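Local atomic coordinates of galactonate dehydratase (Zobellia galactanivorans, PDB entry 5OLC), a protein that belongs to the enolase superfamily, pairing an N-terminal capping domain of the mandelate racemase and muconate lactonizing type with a TIM-barrel-like domain. Residues Y51-P59 with H304-I312; A344-K353 with G370-Y381. All blocks are in the same frame, centred on the assembly; numbering follows the deposited sequence.

Interaction 1: Y51-P59 with H304-I312; sequences YGWGEGYGP and HTWGTWIAI
The Tyr57 ring receives the edge of His304 on its face in an offset edge-to-face pair, centroids 5.4 Å apart and planes at 80°. At the edge of the same tyrosine ring, in its plane, lies the carbonyl of Trp306, with Trp306 O 3.6 Å from Tyr57 CE1, while Tyr57 CE1 lies at the edge of the Trp306 indole, near its plane. Histidine suits its place because its ND1 is hydrogen-bonded to Asp277 while CE1 is turned to the tyrosine.

These groups belong to the interface of an enolase-type fold, where strand 51-56 of the N-terminal domain meets the start of helix 309-321 in the barrel-like domain. A further flat group is the carboxylate of Glu55. With CG anti to the backbone N (chi1 -168°) and the chain extended beyond it, the side chain spans the gap to the helix start. Glu55 OE2 takes Thr308 N through its syn lone pair at 2.8 Å, and the bond is fairly straight. At Gly307, the absence of a side chain lets OE2 come close to the backbone. Thr308 suits the N-cap position because its hydroxyl accepts from Ile310 N.

Beside this polar grip, Ile310 supplies branched bulk: CD1 packs 3.7 Å from Trp53 CB, and CG2 lies against the backbone of Trp53 and Gly54. Glu55 OE1 is gripped twice, by Thr308 OG1 at 2.7 Å and Ala311 N at 2.9 Å, the two donors arriving from opposite faces of the carboxylate plane.

Interaction 2: A344-K353 with G370-Y381; sequences ALRDEVTLHK and GVDVDMDKLEHY
Tyr381 is the knob of this contact, its ring lodged in a hollow on helix 344-349 formed by Ala344, Leu345, Glu348 and Val349. The small Ala344 CB leaves room for the phenol end, while Val349 CG2 presses 3.7 Å from Tyr381 CD2. Tyr381 OH closes the pocket polarly, donating to Glu348 OE1 at 2.7 Å from above the carboxylate plane; carboxylate and ring planes stand 69° apart. The bent aliphatic chain of Lys377 lies across Glu348 at about a right angle.

Val349 is itself a forked bump. Its CG1, anti to the backbone N (chi1 -172°), enters the space between Leu378 CD2, 3.7 Å away, and Val373 CG1, leaving CG2 for the tyrosine. Beyond it, Thr350 CG2 meets Val373 CG2 on one face of the sheet, and on the other Leu351 CD1 lies 3.5 Å from Asp374 N. Gly370, at positive phi, comes just before the partner strand, where Lys353 CD rests over its carbonyl.

Leu351 and Asp372 exchange two nearly straight backbone bonds, and Asp374 N reaches back to Val349 O. The whole is an antiparallel strand pair, each strand joined to a helix, packed against strands 11-22 and 51-56 of the N-terminal domain in an enolase-type fold.

How the interactions relate
The two interactions come in series along the chain: interaction 1 closes at Ile312, before interaction 2 opens at Ala344. Their centres are about 12 Å apart, and they touch directly. Tyr51, on strand 51-56 of the N-terminal sheet, probably hydrogen-bonds through OH to Asp372 OD1 on strand 371-373, while Trp309 N, at the start of helix 309-321, probably bonds to Thr350 OG1; Trp309 also stacks on His352. Thus the strand pair of interaction 2 packs against both partners of interaction 1. Together they join the C-terminal part of the chain to the N-terminal domain and to helix 309-321 of the barrel-like domain.

Interaction 1: Y51-P59 with H304-I312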
loop_
_atom_site.group_PDB
_atom_site.type_symbol
_atom_site.label_atom_id
_atom_site.label_comp_id
_atom_site.label_asym_id
_atom_site.label_seq_id
_atom_site.Cartn_x
_atom_site.Cartn_y
_atom_site.Cartn_z
ATOM N N TYR A 51 -29.949 39.693 17.442
ATOM C CA TYR A 51 -29.058 38.831 18.204
ATOM C C TYR A 51 -29.126 37.423 17.685
ATOM O O TYR A 51 -30.038 37.088 16.935
ATOM C CB TYR A 51 -29.317 38.905 19.705
ATOM C CG TYR A 51 -30.688 38.436 20.147
ATOM C CD1 TYR A 51 -31.721 39.342 20.344
ATOM C CD2 TYR A 51 -30.907 37.110 20.519
ATOM C CE1 TYR A 51 -32.968 38.928 20.803
ATOM C CE2 TYR A 51 -32.146 36.685 20.989
ATOM C CZ TYR A 51 -33.172 37.601 21.136
ATOM O OH TYR A 51 -34.403 37.189 21.579
ATOM N N GLY A 52 -28.139 36.627 18.066
ATOM C CA GLY A 52 -27.995 35.215 17.727
ATOM C C GLY A 52 -27.353 34.484 18.887
ATOM O O GLY A 52 -26.374 34.972 19.469
ATOM N N TRP A 53 -27.937 33.333 19.263
ATOM C CA TRP A 53 -27.450 32.506 20.373
ATOM C C TRP A 53 -26.601 31.300 19.894
ATOM O O TRP A 53 -26.977 30.586 18.964
ATOM C CB TRP A 53 -28.614 32.075 21.297
ATOM C CG TRP A 53 -29.101 33.155 22.215
ATOM C CD1 TRP A 53 -30.279 33.842 22.125
ATOM C CD2 TRP A 53 -28.412 33.689 23.358
ATOM N NE1 TRP A 53 -30.372 34.764 23.150
ATOM C CE2 TRP A 53 -29.232 34.701 23.912
ATOM C CE3 TRP A 53 -27.196 33.385 23.991
ATOM C CZ2 TRP A 53 -28.874 35.405 25.067
ATOM C CZ3 TRP A 53 -26.836 34.099 25.116
ATOM C CH2 TRP A 53 -27.675 35.087 25.651
ATOM N N GLY A 54 -25.452 31.120 20.530
ATOM C CA GLY A 54 -24.508 30.052 20.220
ATOM C C GLY A 54 -24.035 29.311 21.446
ATOM O O GLY A 54 -24.313 29.727 22.564
ATOM N N GLU A 55 -23.326 28.214 21.240
ATOM C CA GLU A 55 -22.833 27.353 22.302
ATOM C C GLU A 55 -21.544 26.638 21.866
ATOM O O GLU A 55 -21.403 26.245 20.705
ATOM C CB GLU A 55 -23.922 26.315 22.648
ATOM C CG GLU A 55 -23.707 25.505 23.912
ATOM C CD GLU A 55 -24.936 24.712 24.320
ATOM O OE1 GLU A 55 -26.042 25.032 23.835
ATOM O OE2 GLU A 55 -24.794 23.751 25.109
ATOM N N GLY A 56 -20.628 26.503 22.816
ATOM C CA GLY A 56 -19.369 25.785 22.674
ATOM C C GLY A 56 -19.373 24.564 23.574
ATOM O O GLY A 56 -19.963 24.614 24.661
ATOM N N TYR A 57 -18.776 23.443 23.114
ATOM C CA TYR A 57 -18.742 22.206 23.901
ATOM C C TYR A 57 -17.349 21.933 24.451
ATOM O O TYR A 57 -16.381 21.898 23.680
ATOM C CB TYR A 57 -19.283 21.003 23.105
ATOM C CG TYR A 57 -19.255 19.694 23.866
ATOM C CD1 TYR A 57 -20.305 19.328 24.704
ATOM C CD2 TYR A 57 -18.200 18.794 23.710
ATOM C CE1 TYR A 57 -20.294 18.107 25.389
ATOM C CE2 TYR A 57 -18.175 17.574 24.395
ATOM C CZ TYR A 57 -19.225 17.234 25.234
ATOM O OH TYR A 57 -19.199 16.031 25.902
ATOM N N GLY A 58 -17.274 21.735 25.771
ATOM C CA GLY A 58 -16.037 21.459 26.493
ATOM C C GLY A 58 -15.906 22.217 27.800
ATOM O O GLY A 58 -16.922 22.460 28.457
ATOM N N PRO A 59 -14.674 22.621 28.218
ATOM C CA PRO A 59 -14.529 23.354 29.494
ATOM C C PRO A 59 -14.914 24.839 29.383
ATOM O O PRO A 59 -14.170 25.677 28.845
ATOM C CB PRO A 59 -13.059 23.114 29.883
ATOM C CG PRO A 59 -12.445 22.320 28.746
ATOM C CD PRO A 59 -13.360 22.431 27.576
ATOM N N HIS A 304 -23.119 14.479 17.692
ATOM C CA HIS A 304 -23.052 14.350 19.138
ATOM C C HIS A 304 -23.672 15.637 19.703
ATOM O O HIS A 304 -23.361 16.726 19.200
ATOM C CB HIS A 304 -21.593 14.179 19.599
ATOM C CG HIS A 304 -21.430 14.052 21.088
ATOM N ND1 HIS A 304 -20.910 15.092 21.857
ATOM C CD2 HIS A 304 -21.720 13.008 21.903
ATOM C CE1 HIS A 304 -20.912 14.649 23.106
ATOM N NE2 HIS A 304 -21.393 13.404 23.187
ATOM N N THR A 305 -24.604 15.505 20.683
ATOM C CA THR A 305 -25.267 16.650 21.334
ATOM C C THR A 305 -25.393 16.440 22.836
ATOM O O THR A 305 -26.058 15.497 23.273
ATOM C CB THR A 305 -26.614 17.062 20.689
ATOM O OG1 THR A 305 -27.023 16.142 19.670
ATOM C CG2 THR A 305 -26.578 18.473 20.142
ATOM N N TRP A 306 -24.746 17.325 23.628
ATOM C CA TRP A 306 -24.750 17.254 25.088
ATOM C C TRP A 306 -24.601 18.644 25.730
ATOM O O TRP A 306 -23.632 18.908 26.459
ATOM C CB TRP A 306 -23.673 16.266 25.588
ATOM C CG TRP A 306 -23.975 15.609 26.905
ATOM C CD1 TRP A 306 -24.955 14.690 27.160
ATOM C CD2 TRP A 306 -23.228 15.748 28.128
ATOM N NE1 TRP A 306 -24.888 14.273 28.472
ATOM C CE2 TRP A 306 -23.840 14.912 29.093
ATOM C CE3 TRP A 306 -22.118 16.526 28.514
ATOM C CZ2 TRP A 306 -23.371 14.822 30.415
ATOM C CZ3 TRP A 306 -21.655 16.437 29.821
ATOM C CH2 TRP A 306 -22.275 15.591 30.755
ATOM N N GLY A 307 -25.592 19.500 25.478
ATOM C CA GLY A 307 -25.627 20.854 26.018
ATOM C C GLY A 307 -27.022 21.380 26.275
ATOM O O GLY A 307 -27.895 20.635 26.739
ATOM N N THR A 308 -27.234 22.683 25.992
ATOM C CA THR A 308 -28.540 23.328 26.170
ATOM C C THR A 308 -29.331 23.196 24.864
ATOM O O THR A 308 -28.879 22.510 23.945
ATOM C CB THR A 308 -28.406 24.797 26.627
ATOM O OG1 THR A 308 -28.000 25.606 25.534
ATOM C CG2 THR A 308 -27.483 24.989 27.806
ATOM N N TRP A 309 -30.493 23.854 24.759
ATOM C CA TRP A 309 -31.268 23.788 23.531
ATOM C C TRP A 309 -30.628 24.591 22.415
ATOM O O TRP A 309 -31.026 24.384 21.271
ATOM C CB TRP A 309 -32.735 24.166 23.735
ATOM C CG TRP A 309 -33.475 23.219 24.623
ATOM C CD1 TRP A 309 -33.696 23.364 25.961
ATOM C CD2 TRP A 309 -34.091 21.978 24.245
ATOM N NE1 TRP A 309 -34.408 22.286 26.445
ATOM C CE2 TRP A 309 -34.654 21.414 25.414
ATOM C CE3 TRP A 309 -34.242 21.296 23.028
ATOM C CZ2 TRP A 309 -35.353 20.201 25.403
ATOM C CZ3 TRP A 309 -34.938 20.092 23.020
ATOM C CH2 TRP A 309 -35.485 19.558 24.195
ATOM N N ILE A 310 -29.616 25.466 22.709
ATOM C CA ILE A 310 -28.895 26.173 21.634
ATOM C C ILE A 310 -28.188 25.109 20.794
ATOM O O ILE A 310 -28.323 25.125 19.574
ATOM C CB ILE A 310 -27.916 27.289 22.097
ATOM C CG1 ILE A 310 -28.667 28.416 22.821
ATOM C CG2 ILE A 310 -27.177 27.853 20.892
ATOM C CD1 ILE A 310 -27.851 29.280 23.656
ATOM N N ALA A 311 -27.503 24.148 21.479
ATOM C CA ALA A 311 -26.808 22.977 20.943
ATOM C C ALA A 311 -27.783 21.993 20.305
ATOM O O ALA A 311 -27.532 21.555 19.172
ATOM C CB ALA A 311 -26.066 22.270 22.046
ATOM N N ILE A 312 -28.881 21.613 21.026
ATOM C CA ILE A 312 -29.862 20.669 20.480
ATOM C C ILE A 312 -30.476 21.224 19.191
ATOM O O ILE A 312 -30.526 20.499 18.201
ATOM C CB ILE A 312 -30.910 20.200 21.509
ATOM C CG1 ILE A 312 -30.220 19.573 22.720
ATOM C CG2 ILE A 312 -31.921 19.217 20.886
ATOM C CD1 ILE A 312 -30.897 19.850 24.068
#

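Interaction 2: A344-K353 with G370-Y381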
loop_
_atom_site.group_PDB
_atom_site.type_symbol
_atom_site.label_atom_id
_atom_site.label_comp_id
_atom_site.label_asym_id
_atom_site.label_seq_id
_atom_site.Cartn_x
_atom_site.Cartn_y
_atom_site.Cartn_z
ATOM N N ALA A 344 -30.707 21.739 34.562
ATOM C CA ALA A 344 -31.392 22.989 34.812
ATOM C C ALA A 344 -30.909 24.073 33.850
ATOM O O ALA A 344 -31.691 24.950 33.514
ATOM C CB ALA A 344 -31.178 23.422 36.251
ATOM N N LEU A 345 -29.649 24.020 33.385
ATOM C CA LEU A 345 -29.130 25.038 32.453
ATOM C C LEU A 345 -29.738 24.874 31.070
ATOM O O LEU A 345 -29.990 25.856 30.371
ATOM C CB LEU A 345 -27.615 24.988 32.381
ATOM C CG LEU A 345 -26.949 24.853 33.722
ATOM C CD1 LEU A 345 -26.059 23.673 33.741
ATOM C CD2 LEU A 345 -26.224 26.110 34.110
ATOM N N ARG A 346 -30.008 23.620 30.698
ATOM C CA ARG A 346 -30.636 23.276 29.434
ATOM C C ARG A 346 -32.133 23.591 29.483
ATOM O O ARG A 346 -32.642 24.224 28.560
ATOM C CB ARG A 346 -30.376 21.791 29.113
ATOM C CG ARG A 346 -31.189 21.188 27.974
ATOM C CD ARG A 346 -32.112 20.102 28.480
ATOM N NE ARG A 346 -31.359 18.930 28.917
ATOM C CZ ARG A 346 -31.886 17.878 29.529
ATOM N NH1 ARG A 346 -33.190 17.828 29.779
ATOM N NH2 ARG A 346 -31.119 16.860 29.882
ATOM N N ASP A 347 -32.830 23.177 30.555
ATOM C CA ASP A 347 -34.275 23.360 30.643
ATOM C C ASP A 347 -34.747 24.735 31.187
ATOM O O ASP A 347 -35.873 25.137 30.878
ATOM C CB ASP A 347 -34.904 22.204 31.421
ATOM C CG ASP A 347 -34.856 20.898 30.641
ATOM O OD1 ASP A 347 -35.244 20.901 29.445
ATOM O OD2 ASP A 347 -34.428 19.879 31.217
ATOM N N GLU A 348 -33.897 25.475 31.921
ATOM C CA GLU A 348 -34.291 26.779 32.463
ATOM C C GLU A 348 -33.673 27.967 31.725
ATOM O O GLU A 348 -34.399 28.898 31.397
ATOM C CB GLU A 348 -34.003 26.879 33.974
ATOM C CG GLU A 348 -34.796 25.920 34.848
ATOM C CD GLU A 348 -34.420 25.888 36.319
ATOM O OE1 GLU A 348 -34.100 26.962 36.881
ATOM O OE2 GLU A 348 -34.486 24.792 36.923
ATOM N N VAL A 349 -32.349 27.966 31.502
ATOM C CA VAL A 349 -31.674 29.091 30.849
ATOM C C VAL A 349 -32.072 29.214 29.372
ATOM O O VAL A 349 -32.232 30.341 28.889
ATOM C CB VAL A 349 -30.136 29.088 31.052
ATOM C CG1 VAL A 349 -29.502 30.375 30.528
ATOM C CG2 VAL A 349 -29.775 28.896 32.520
ATOM N N THR A 350 -32.265 28.073 28.668
ATOM C CA THR A 350 -32.640 28.097 27.248
ATOM C C THR A 350 -34.083 27.689 26.987
ATOM O O THR A 350 -34.589 26.690 27.505
ATOM C CB THR A 350 -31.676 27.311 26.365
ATOM O OG1 THR A 350 -31.496 26.008 26.900
ATOM C CG2 THR A 350 -30.355 28.018 26.186
ATOM N N LEU A 351 -34.711 28.492 26.130
ATOM C CA LEU A 351 -36.086 28.401 25.685
ATOM C C LEU A 351 -36.162 27.909 24.237
ATOM O O LEU A 351 -35.676 28.575 23.314
ATOM C CB LEU A 351 -36.748 29.788 25.798
ATOM C CG LEU A 351 -36.625 30.502 27.132
ATOM C CD1 LEU A 351 -36.486 31.988 26.928
ATOM C CD2 LEU A 351 -37.789 30.153 28.055
ATOM N N HIS A 352 -36.787 26.742 24.050
ATOM C CA HIS A 352 -36.974 26.132 22.743
ATOM C C HIS A 352 -38.444 26.230 22.290
ATOM O O HIS A 352 -39.350 26.344 23.118
ATOM C CB HIS A 352 -36.486 24.672 22.763
ATOM C CG HIS A 352 -37.317 23.737 23.593
ATOM N ND1 HIS A 352 -38.309 22.961 23.027
ATOM C CD2 HIS A 352 -37.246 23.457 24.913
ATOM C CE1 HIS A 352 -38.809 22.236 24.014
ATOM N NE2 HIS A 352 -38.205 22.503 25.167
ATOM N N LYS A 353 -38.665 26.183 20.973
ATOM C CA LYS A 353 -39.998 26.217 20.371
ATOM C C LYS A 353 -40.414 24.804 19.881
ATOM O O LYS A 353 -41.610 24.521 19.752
ATOM C CB LYS A 353 -40.021 27.222 19.192
ATOM C CG LYS A 353 -40.394 28.664 19.573
ATOM C CD LYS A 353 -39.213 29.495 20.111
ATOM C CE LYS A 353 -39.122 30.861 19.471
ATOM N NZ LYS A 353 -38.165 31.737 20.187
ATOM N N GLY A 370 -34.416 28.812 16.435
ATOM C CA GLY A 370 -35.714 28.752 17.097
ATOM C C GLY A 370 -35.562 28.665 18.589
ATOM O O GLY A 370 -36.326 27.958 19.255
ATOM N N VAL A 371 -34.545 29.393 19.104
ATOM C CA VAL A 371 -34.192 29.442 20.523
ATOM C C VAL A 371 -33.926 30.837 21.059
ATOM O O VAL A 371 -33.386 31.714 20.357
ATOM C CB VAL A 371 -33.022 28.515 20.936
ATOM C CG1 VAL A 371 -33.491 27.084 21.124
ATOM C CG2 VAL A 371 -31.821 28.629 19.997
ATOM N N ASP A 372 -34.233 30.978 22.367
ATOM C CA ASP A 372 -33.997 32.157 23.177
ATOM C C ASP A 372 -33.451 31.786 24.555
ATOM O O ASP A 372 -33.505 30.617 24.955
ATOM C CB ASP A 372 -35.257 33.027 23.279
ATOM C CG ASP A 372 -35.025 34.430 22.755
ATOM O OD1 ASP A 372 -33.903 34.966 22.957
ATOM O OD2 ASP A 372 -35.961 34.995 22.141
ATOM N N VAL A 373 -32.887 32.788 25.255
ATOM C CA VAL A 373 -32.335 32.640 26.598
ATOM C C VAL A 373 -33.128 33.532 27.586
ATOM O O VAL A 373 -33.258 34.739 27.346
ATOM C CB VAL A 373 -30.805 32.929 26.615
ATOM C CG1 VAL A 373 -30.274 33.158 28.033
ATOM C CG2 VAL A 373 -30.023 31.826 25.901
ATOM N N ASP A 374 -33.660 32.924 28.680
ATOM C CA ASP A 374 -34.363 33.625 29.760
ATOM C C ASP A 374 -33.253 34.382 30.494
ATOM O O ASP A 374 -32.441 33.760 31.188
ATOM C CB ASP A 374 -35.069 32.611 30.699
ATOM C CG ASP A 374 -35.951 33.185 31.805
ATOM O OD1 ASP A 374 -35.770 34.368 32.160
ATOM O OD2 ASP A 374 -36.796 32.432 32.342
ATOM N N MET A 375 -33.179 35.709 30.283
ATOM C CA MET A 375 -32.115 36.565 30.818
ATOM C C MET A 375 -32.085 36.673 32.359
ATOM O O MET A 375 -31.052 37.064 32.917
ATOM C CB MET A 375 -32.144 37.947 30.153
ATOM C CG MET A 375 -31.927 37.891 28.644
ATOM S SD MET A 375 -30.411 37.056 28.118
ATOM C CE MET A 375 -29.330 38.467 27.832
ATOM N N ASP A 376 -33.188 36.273 33.035
ATOM C CA ASP A 376 -33.279 36.247 34.494
ATOM C C ASP A 376 -32.631 34.968 35.011
ATOM O O ASP A 376 -31.846 35.023 35.964
ATOM C CB ASP A 376 -34.737 36.375 34.965
ATOM C CG ASP A 376 -35.405 37.701 34.625
ATOM O OD1 ASP A 376 -34.696 38.743 34.601
ATOM O OD2 ASP A 376 -36.637 37.708 34.432
ATOM N N LYS A 377 -32.907 33.822 34.343
ATOM C CA LYS A 377 -32.305 32.518 34.679
ATOM C C LYS A 377 -30.834 32.463 34.242
ATOM O O LYS A 377 -30.059 31.684 34.789
ATOM C CB LYS A 377 -33.116 31.359 34.102
ATOM C CG LYS A 377 -34.551 31.358 34.595
ATOM C CD LYS A 377 -34.862 30.140 35.436
ATOM C CE LYS A 377 -36.346 29.838 35.478
ATOM N NZ LYS A 377 -36.896 29.466 34.139
ATOM N N LEU A 378 -30.454 33.338 33.290
ATOM C CA LEU A 378 -29.089 33.531 32.801
ATOM C C LEU A 378 -28.316 34.235 33.911
ATOM O O LEU A 378 -27.298 33.697 34.346
ATOM C CB LEU A 378 -29.090 34.370 31.496
ATOM C CG LEU A 378 -27.813 34.536 30.632
ATOM C CD1 LEU A 378 -26.901 35.635 31.134
ATOM C CD2 LEU A 378 -27.098 33.247 30.378
ATOM N N GLU A 379 -28.818 35.404 34.410
ATOM C CA GLU A 379 -28.192 36.172 35.512
ATOM C C GLU A 379 -28.081 35.363 36.798
ATOM O O GLU A 379 -27.099 35.506 37.526
ATOM C CB GLU A 379 -28.932 37.492 35.785
ATOM C CG GLU A 379 -28.572 38.617 34.820
ATOM C CD GLU A 379 -27.177 39.205 34.921
ATOM O OE1 GLU A 379 -26.580 39.495 33.855
ATOM O OE2 GLU A 379 -26.694 39.399 36.061
ATOM N N HIS A 380 -29.081 34.495 37.055
ATOM C CA HIS A 380 -29.113 33.641 38.232
ATOM C C HIS A 380 -28.058 32.557 38.219
ATOM O O HIS A 380 -27.390 32.370 39.231
ATOM C CB HIS A 380 -30.505 33.027 38.461
ATOM C CG HIS A 380 -30.539 32.112 39.648
ATOM N ND1 HIS A 380 -30.679 30.746 39.498
ATOM C CD2 HIS A 380 -30.349 32.390 40.960
ATOM C CE1 HIS A 380 -30.629 30.244 40.721
ATOM N NE2 HIS A 380 -30.420 31.193 41.631
ATOM N N TYR A 381 -27.921 31.828 37.102
ATOM C CA TYR A 381 -26.999 30.703 36.980
ATOM C C TYR A 381 -25.556 31.051 36.604
ATOM O O TYR A 381 -24.707 30.165 36.659
ATOM C CB TYR A 381 -27.564 29.695 35.996
ATOM C CG TYR A 381 -28.681 28.850 36.557
ATOM C CD1 TYR A 381 -28.408 27.725 37.327
ATOM C CD2 TYR A 381 -30.009 29.113 36.237
ATOM C CE1 TYR A 381 -29.432 26.902 37.795
ATOM C CE2 TYR A 381 -31.043 28.304 36.706
ATOM C CZ TYR A 381 -30.749 27.197 37.487
ATOM O OH TYR A 381 -31.742 26.393 37.989
#